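Local coordinates for protein PfhB2 (Pasteurella multocida, PDB 6U8T) that probably acts as a cysteine protease of the papain-like clan, cleaving target proteins as its Yersinia relative YopT does, at residues K171-D176 against E181-S186; E39-H44 against N59-G64. The protein carries 1 engineered substitution. All coordinates share one frame; numbering follows the deposited sequence.

Overall arrangement
Both contacts are mainly buried, yet they lie on opposite sides of the chain's centre, with their own centres about 51 Å apart and no element in common. Contact 1 is a beta hairpin: backbone hydrogen bonds set its register, and side chains add packing on both faces. Contact 2 is much smaller and purely nonpolar across the gap, one selenomethionine from a loop lying on a long helix. The two do meet through the dimer. Glu181 of contact 1 hydrogen-bonds Tyr62 of contact 2 in the second subunit, and Phe175 packs on Thr41 there, an arrangement consistent with two chains exchanging parts to complete each other's fold.

Contact 1. Residues K171-D176 against E181-S186; sequences KVVFFD and EMTFPS
Val172 and Phe184 face each other as a hydrogen-bonded antiparallel pair, and Phe174 with Met182 repeats the pattern two residues further along each strand. Each pair closes a two-bond ring; Phe184 N reaches Val172 O at 2.8 Å, and Met182 N reaches Phe174 O at 2.9 Å with a nearly straight N-H...O angle of 173°. Val173 and Thr183, between them, form a non-hydrogen-bonded pair, and Phe175 with Glu181 forms another beyond Phe174-Met182, toward the turn.

Glu181 can be traced outward from the strand. Its CB lies 4.0 Å from Phe175 CD1, in the plane of that ring at its edge. With CG anti to the backbone N (chi1 -171°), the chain then runs obliquely across Val173: CG stands 3.8 Å from Val173 CG1, and CD and OE2 stay against the same methyl. At the tip, OE1 is hydrogen-bonded by Tyr62 OH and Trp45 NE1 of the second subunit, which fixes the carboxylate at the dimer interface.

On the other face, the selenomethionine Met182 lies alongside Phe174, its CE 4.0 Å from Phe174 CD2 at the ring edge.

That face packs on helix 187-201, whose N-cap is Ser186. The hairpin is the middle of a four-stranded antiparallel sheet: strand 11-15 flanks 180-184, and strand 160-168 flanks 171-176, where Asp176 OD1 is hydrogen-bonded to His161 NE2, consistent with the His-Asp part of the Cys-His-Asp triad of YopT-type proteases.

Contact 2. Residues E39-H44 against N59-G64; sequences ESTCAH and NTMYEG
A loop-on-helix packing is what joins Met61 to Thr41 and His44: the link between helix 20-51 and helix 72-87 folds back and lays one selenomethionine side chain on the helix it has just left. Thr41 and His44, three residues apart, present neighbouring positions on one side of that helix, and Met61 is the residue of the loop that touches both.

Its chain is extended as far as the selenium (chi2 -175°) and then bends (chi3 -47°), which takes the terminal methyl along the helix. SE rests 4.1 Å from His44 CB and 4.0 Å from His44 C, at the base of the residue and not on the imidazole. CE comes 4.1 Å from Thr41 CG2, a methyl-to-methyl contact. Thr41 turns its hydroxyl to Val37 O one helical turn back, so its methyl is the group offered to Met61.

The imidazole of His44 is held from both ends. ND1 donates to Ser40 O at 2.8 Å; the oxygen lies close to the ring plane, whereas ND1 stands above the carbonyl plane, 44° out of it. The helical bond from His44 N arrives at the same oxygen from the other face, while NE2 is tied to Ser77 OG.

Just before Met61, Thr60 OG1 accepts from Tyr62 N at 2.9 Å, an ST turn that shapes the loop. Helix 72-87 packs on Thr41 and His44 through Ile78, helix 91-104 sends Trp101 against the His44 ring, and Tyr16 of the second subunit packs on Thr41.

Contact 1. Residues K171-D176 against E181-S186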
loop_
_atom_site.group_PDB
_atom_site.type_symbol
_atom_site.label_atom_id
_atom_site.label_comp_id
_atom_site.label_asym_id
_atom_site.label_seq_id
_atom_site.Cartn_x
_atom_site.Cartn_y
_atom_site.Cartn_z
ATOM N N LYS C 171 1.895 -30.089 -16.081
ATOM C CA LYS C 171 2.605 -28.894 -16.611
ATOM C C LYS C 171 1.937 -27.620 -16.080
ATOM O O LYS C 171 0.728 -27.432 -16.311
ATOM C CB LYS C 171 2.657 -28.938 -18.145
ATOM C CG LYS C 171 2.794 -27.612 -18.878
ATOM C CD LYS C 171 3.522 -27.738 -20.210
ATOM C CE LYS C 171 3.254 -26.561 -21.124
ATOM N NZ LYS C 171 4.508 -26.029 -21.710
ATOM N N VAL C 172 2.718 -26.763 -15.429
ATOM C CA VAL C 172 2.279 -25.411 -14.966
ATOM C C VAL C 172 3.102 -24.351 -15.693
ATOM O O VAL C 172 4.333 -24.380 -15.587
ATOM C CB VAL C 172 2.395 -25.249 -13.440
ATOM C CG1 VAL C 172 1.768 -23.940 -12.991
ATOM C CG2 VAL C 172 1.772 -26.416 -12.696
ATOM N N VAL C 173 2.438 -23.480 -16.444
ATOM C CA VAL C 173 3.090 -22.274 -17.017
ATOM C C VAL C 173 2.593 -21.075 -16.215
ATOM O O VAL C 173 1.385 -20.888 -16.145
ATOM C CB VAL C 173 2.813 -22.131 -18.522
ATOM C CG1 VAL C 173 3.576 -20.962 -19.105
ATOM C CG2 VAL C 173 3.169 -23.404 -19.269
ATOM N N PHE C 174 3.500 -20.319 -15.590
ATOM C CA PHE C 174 3.181 -19.140 -14.751
ATOM C C PHE C 174 3.738 -17.893 -15.434
ATOM O O PHE C 174 4.893 -17.925 -15.862
ATOM C CB PHE C 174 3.760 -19.331 -13.352
ATOM C CG PHE C 174 3.467 -18.190 -12.414
ATOM C CD1 PHE C 174 2.175 -17.941 -11.996
ATOM C CD2 PHE C 174 4.475 -17.369 -11.954
ATOM C CE1 PHE C 174 1.897 -16.891 -11.131
ATOM C CE2 PHE C 174 4.196 -16.297 -11.123
ATOM C CZ PHE C 174 2.919 -16.077 -10.692
ATOM N N PHE C 175 2.939 -16.839 -15.582
ATOM C CA PHE C 175 3.359 -15.607 -16.288
ATOM C C PHE C 175 3.100 -14.410 -15.384
ATOM O O PHE C 175 1.953 -14.212 -14.933
ATOM C CB PHE C 175 2.659 -15.468 -17.645
ATOM C CG PHE C 175 2.955 -14.157 -18.325
ATOM C CD1 PHE C 175 4.178 -13.926 -18.940
ATOM C CD2 PHE C 175 2.021 -13.129 -18.310
ATOM C CE1 PHE C 175 4.455 -12.704 -19.532
ATOM C CE2 PHE C 175 2.305 -11.910 -18.915
ATOM C CZ PHE C 175 3.512 -11.704 -19.531
ATOM N N ASP C 176 4.161 -13.651 -15.125
ATOM C CA ASP C 176 4.129 -12.387 -14.347
ATOM C C ASP C 176 4.702 -11.272 -15.217
ATOM O O ASP C 176 5.902 -11.221 -15.459
ATOM C CB ASP C 176 4.898 -12.554 -13.043
ATOM C CG ASP C 176 4.760 -11.367 -12.116
ATOM O OD1 ASP C 176 4.345 -10.291 -12.605
ATOM O OD2 ASP C 176 5.006 -11.544 -10.920
ATOM N N GLU C 181 7.932 -15.354 -18.036
ATOM C CA GLU C 181 7.234 -16.647 -18.135
ATOM C C GLU C 181 8.143 -17.749 -17.612
ATOM O O GLU C 181 9.322 -17.806 -17.957
ATOM C CB GLU C 181 6.804 -16.855 -19.578
ATOM C CG GLU C 181 5.898 -18.055 -19.756
ATOM C CD GLU C 181 5.593 -18.351 -21.207
ATOM O OE1 GLU C 181 4.945 -17.516 -21.841
ATOM O OE2 GLU C 181 6.050 -19.392 -21.693
HETATM N N MSE C 182 7.569 -18.595 -16.754
HETATM C CA MSE C 182 8.251 -19.744 -16.188
HETATM C C MSE C 182 7.391 -20.999 -16.380
HETATM O O MSE C 182 6.158 -20.934 -16.374
HETATM C CB MSE C 182 8.501 -19.463 -14.707
HETATM C CG MSE C 182 9.324 -18.238 -14.430
HETATM SE SE MSE C 182 8.286 -16.618 -14.098
HETATM C CE MSE C 182 8.257 -16.248 -12.215
ATOM N N THR C 183 8.064 -22.135 -16.576
ATOM C CA THR C 183 7.387 -23.401 -16.810
ATOM C C THR C 183 7.899 -24.420 -15.796
ATOM O O THR C 183 9.126 -24.472 -15.580
ATOM C CB THR C 183 7.583 -23.898 -18.246
ATOM O OG1 THR C 183 7.254 -22.823 -19.129
ATOM C CG2 THR C 183 6.721 -25.098 -18.558
ATOM N N PHE C 184 6.990 -25.169 -15.166
ATOM C CA PHE C 184 7.311 -26.253 -14.204
ATOM C C PHE C 184 6.714 -27.553 -14.725
ATOM O O PHE C 184 5.581 -27.569 -15.191
ATOM C CB PHE C 184 6.819 -25.894 -12.804
ATOM C CG PHE C 184 7.484 -24.672 -12.232
ATOM C CD1 PHE C 184 6.981 -23.412 -12.510
ATOM C CD2 PHE C 184 8.638 -24.777 -11.462
ATOM C CE1 PHE C 184 7.608 -22.283 -12.018
ATOM C CE2 PHE C 184 9.253 -23.641 -10.957
ATOM C CZ PHE C 184 8.737 -22.399 -11.242
ATOM N N PRO C 185 7.478 -28.669 -14.698
ATOM C CA PRO C 185 6.979 -29.939 -15.211
ATOM C C PRO C 185 6.069 -30.719 -14.246
ATOM O O PRO C 185 5.566 -31.757 -14.672
ATOM C CB PRO C 185 8.289 -30.697 -15.479
ATOM C CG PRO C 185 9.216 -30.207 -14.382
ATOM C CD PRO C 185 8.871 -28.749 -14.206
ATOM N N SER C 186 5.900 -30.254 -13.004
ATOM C CA SER C 186 4.993 -30.846 -11.977
ATOM C C SER C 186 4.341 -29.739 -11.125
ATOM O O SER C 186 4.945 -28.654 -10.990
ATOM C CB SER C 186 5.736 -31.816 -11.100
ATOM O OG SER C 186 6.561 -31.124 -10.168
#

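Contact 2. Residues E39-H44 against N59-G64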
loop_
_atom_site.group_PDB
_atom_site.type_symbol
_atom_site.label_atom_id
_atom_site.label_comp_id
_atom_site.label_asym_id
_atom_site.label_seq_id
_atom_site.Cartn_x
_atom_site.Cartn_y
_atom_site.Cartn_z
ATOM N N GLU C 39 7.760 8.480 11.097
ATOM C CA GLU C 39 7.645 8.107 12.526
ATOM C C GLU C 39 8.654 8.922 13.334
ATOM O O GLU C 39 8.234 9.625 14.271
ATOM C CB GLU C 39 7.864 6.608 12.727
ATOM C CG GLU C 39 7.819 6.176 14.181
ATOM C CD GLU C 39 6.422 6.036 14.778
ATOM O OE1 GLU C 39 5.445 6.353 14.060
ATOM O OE2 GLU C 39 6.312 5.610 15.988
ATOM N N SER C 40 9.935 8.876 12.963
ATOM C CA SER C 40 11.014 9.555 13.708
ATOM C C SER C 40 10.744 11.068 13.698
ATOM O O SER C 40 10.915 11.702 14.771
ATOM C CB SER C 40 12.371 9.217 13.139
ATOM O OG SER C 40 13.396 9.939 13.808
ATOM N N THR C 41 10.315 11.644 12.563
ATOM C CA THR C 41 10.094 13.099 12.440
ATOM C C THR C 41 8.916 13.525 13.327
ATOM O O THR C 41 9.064 14.515 14.022
ATOM C CB THR C 41 9.799 13.561 11.012
ATOM O OG1 THR C 41 10.846 13.132 10.143
ATOM C CG2 THR C 41 9.648 15.080 10.962
ATOM N N CYS C 42 7.811 12.777 13.299
ATOM C CA CYS C 42 6.629 13.047 14.133
ATOM C C CYS C 42 7.015 12.958 15.619
ATOM O O CYS C 42 6.588 13.848 16.393
ATOM C CB CYS C 42 5.467 12.124 13.781
ATOM S SG CYS C 42 4.685 12.582 12.218
ATOM N N ALA C 43 7.815 11.965 16.012
ATOM C CA ALA C 43 8.307 11.860 17.398
ATOM C C ALA C 43 9.042 13.147 17.753
ATOM O O ALA C 43 8.790 13.709 18.828
ATOM C CB ALA C 43 9.205 10.654 17.576
ATOM N N HIS C 44 9.950 13.600 16.886
ATOM C CA HIS C 44 10.768 14.830 17.176
ATOM C C HIS C 44 9.852 16.042 17.259
ATOM O O HIS C 44 10.035 16.824 18.186
ATOM C CB HIS C 44 11.873 15.015 16.149
ATOM C CG HIS C 44 13.060 14.156 16.389
ATOM N ND1 HIS C 44 13.079 12.785 16.105
ATOM C CD2 HIS C 44 14.301 14.492 16.818
ATOM C CE1 HIS C 44 14.284 12.318 16.381
ATOM N NE2 HIS C 44 15.042 13.357 16.843
ATOM N N ASN C 59 12.893 27.422 19.945
ATOM C CA ASN C 59 13.375 26.025 19.770
ATOM C C ASN C 59 12.667 25.408 18.559
ATOM O O ASN C 59 12.010 24.372 18.717
ATOM C CB ASN C 59 13.210 25.161 21.039
ATOM C CG ASN C 59 11.767 24.922 21.465
ATOM O OD1 ASN C 59 11.058 25.874 21.802
ATOM N ND2 ASN C 59 11.317 23.668 21.475
ATOM N N THR C 60 12.750 26.031 17.394
ATOM C CA THR C 60 12.126 25.494 16.153
ATOM C C THR C 60 12.996 24.345 15.634
ATOM O O THR C 60 14.178 24.277 15.953
ATOM C CB THR C 60 11.867 26.631 15.164
ATOM O OG1 THR C 60 11.362 25.921 14.039
ATOM C CG2 THR C 60 13.080 27.458 14.820
HETATM N N MSE C 61 12.403 23.394 14.904
HETATM C CA MSE C 61 13.198 22.424 14.159
HETATM C C MSE C 61 13.457 22.902 12.731
HETATM O O MSE C 61 14.188 22.241 11.986
HETATM C CB MSE C 61 12.506 21.078 13.973
HETATM C CG MSE C 61 11.772 20.500 15.144
HETATM SE SE MSE C 61 11.171 18.713 14.535
HETATM C CE MSE C 61 10.329 18.662 12.777
ATOM N N TYR C 62 12.878 24.054 12.370
ATOM C CA TYR C 62 12.920 24.593 11.024
ATOM C C TYR C 62 14.115 25.531 10.864
ATOM O O TYR C 62 14.331 26.370 11.745
ATOM C CB TYR C 62 11.578 25.265 10.703
ATOM C CG TYR C 62 10.384 24.352 10.931
ATOM C CD1 TYR C 62 10.378 23.037 10.469
ATOM C CD2 TYR C 62 9.263 24.797 11.622
ATOM C CE1 TYR C 62 9.284 22.210 10.660
ATOM C CE2 TYR C 62 8.157 23.993 11.806
ATOM C CZ TYR C 62 8.181 22.689 11.347
ATOM O OH TYR C 62 7.151 21.848 11.578
ATOM N N GLU C 63 14.861 25.368 9.766
ATOM C CA GLU C 63 16.052 26.194 9.413
ATOM C C GLU C 63 15.577 27.617 9.089
ATOM O O GLU C 63 14.818 27.760 8.150
ATOM C CB GLU C 63 16.818 25.553 8.240
ATOM C CG GLU C 63 18.231 26.111 8.011
ATOM C CD GLU C 63 19.000 26.465 9.273
ATOM O OE1 GLU C 63 19.243 25.565 10.106
ATOM O OE2 GLU C 63 19.334 27.664 9.447
ATOM N N GLY C 64 16.016 28.621 9.855
ATOM C CA GLY C 64 15.640 30.039 9.686
ATOM C C GLY C 64 15.931 30.551 8.292
ATOM O O GLY C 64 15.105 31.271 7.751
#